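Local coordinates for protein malic enzyme (Entamoeba histolytica, PDB 3NV9) that activates metronidazole and, as a malic enzyme, oxidises and decarboxylates malate to pyruvate with a nicotinamide adenine dinucleotide cofactor, probably NADP+, as electron acceptor, at the interface of chains A and B. Residues are numbered along the deposited sequence; one frame, centred on the assembly and turned at random. Chains: chain A/B, Malic enzyme.

The interface of chains A and B. Residues chain A 102-103, 105, 108, 112, 116; chain B 69-70, 73.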
# COMPACT_ATOMS: atom_id res chain seq x y z
N VAL A 102 19.75 4.70 3.27
CA VAL A 102 19.38 3.37 2.83
C VAL A 102 20.57 2.47 2.62
O VAL A 102 21.34 2.63 1.65
CB VAL A 102 18.17 3.31 1.80
CG1 VAL A 102 17.58 4.68 1.47
CG2 VAL A 102 18.42 2.43 0.64
N LEU A 103 20.69 1.54 3.58
CA LEU A 103 21.92 0.80 3.84
C LEU A 103 23.13 1.73 3.80
O LEU A 103 23.02 2.87 4.17
CB LEU A 103 22.09 -0.34 2.88
CG LEU A 103 20.84 -1.16 2.58
CD1 LEU A 103 21.16 -2.11 1.41
CD2 LEU A 103 20.41 -1.96 3.84
N ASP A 105 24.53 2.92 1.36
CA ASP A 105 24.48 3.79 0.17
C ASP A 105 23.97 5.17 0.57
O ASP A 105 24.21 6.15 -0.13
CB ASP A 105 23.59 3.18 -0.89
CG ASP A 105 24.13 1.87 -1.40
OD1 ASP A 105 25.30 1.87 -1.88
OD2 ASP A 105 23.42 0.84 -1.33
N VAL A 108 19.61 8.21 -1.28
CA VAL A 108 19.48 7.69 -2.66
C VAL A 108 18.36 8.38 -3.44
O VAL A 108 17.92 7.85 -4.46
CB VAL A 108 19.39 6.14 -2.65
CG1 VAL A 108 20.75 5.53 -2.18
CG2 VAL A 108 18.24 5.64 -1.68
N GLY A 112 14.50 6.22 -4.38
CA GLY A 112 15.65 5.29 -4.29
C GLY A 112 15.55 4.22 -3.20
O GLY A 112 16.20 3.13 -3.30
N VAL A 116 14.65 -1.45 -1.20
CA VAL A 116 14.82 -1.94 0.18
C VAL A 116 13.46 -2.00 0.91
O VAL A 116 13.19 -2.98 1.63
CB VAL A 116 15.81 -1.05 0.95
CG1 VAL A 116 15.78 -1.31 2.48
CG2 VAL A 116 17.24 -1.25 0.38
N VAL B 69 20.28 -5.91 -2.95
CA VAL B 69 19.30 -4.87 -3.14
C VAL B 69 19.96 -3.49 -3.28
O VAL B 69 19.37 -2.54 -3.87
CB VAL B 69 18.25 -4.90 -2.02
CG1 VAL B 69 18.80 -4.28 -0.67
CG2 VAL B 69 16.96 -4.21 -2.49
N SER B 70 21.21 -3.41 -2.80
CA SER B 70 22.00 -2.18 -2.94
C SER B 70 22.11 -1.68 -4.40
O SER B 70 22.02 -0.47 -4.63
CB SER B 70 23.41 -2.39 -2.39
OG SER B 70 24.12 -1.16 -2.48
N SER B 73 19.06 0.34 -5.17
CA SER B 73 19.07 1.68 -4.59
C SER B 73 20.00 2.59 -5.41
O SER B 73 19.68 3.73 -5.65
CB SER B 73 19.54 1.66 -3.15
OG SER B 73 19.01 0.58 -2.43
O HOH W 1 16.32 0.53 -2.47
O HOH W 2 21.04 0.51 -0.51
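B:Ser73 from helix 69-78 packs against a surface of chain A formed by A:Val102, A:Val108, A:Gly112 and A:Val116, within the two-fold interface of this entangled malic enzyme dimer. Both sides come from the N-terminal malic enzyme domain. Serine is small enough to fit here, and its hydroxyl OG, anti to its carbonyl carbon (chi1 -41°), touches two waters. Water 1 lies 2.7 Å from B:Ser73 OG and meets the carbonyl O of A:Gly112 and the backbone N of A:Val116, in helix 114-128. Water 2 lies 2.8 Å from the same OG and bridges to A:Val102 O and carboxylate oxygen OD2 of A:Asp105, so the waters link backbone groups and the carboxylate of chain A to the serine hydroxyl of chain B. As a glycine, A:Gly112 leaves room beside A:Val108 within chain A, while its carbonyl O lies 3.5 Å from B:Ser73 CA. Methyl CG2 of A:Val102 rests 3.6 Å from B:Ser73 OG.

One turn earlier, the branched B:Val69 supplies the apolar side. Its CG1, placed between its backbone N and carbonyl carbon (chi1 77°), meets CG2 of A:Val116 at 3.6 Å and CD1 of A:Leu103 at 3.8 Å, the side chains crossing at about a right angle in each pair. Beside it, B:Ser70 OG donates a hydrogen bond, modelled doubtfully short, to the syn lone pair of A:Asp105 OD2; the short serine hydroxyl suits a carboxylate oxygen that can also accept from water 2.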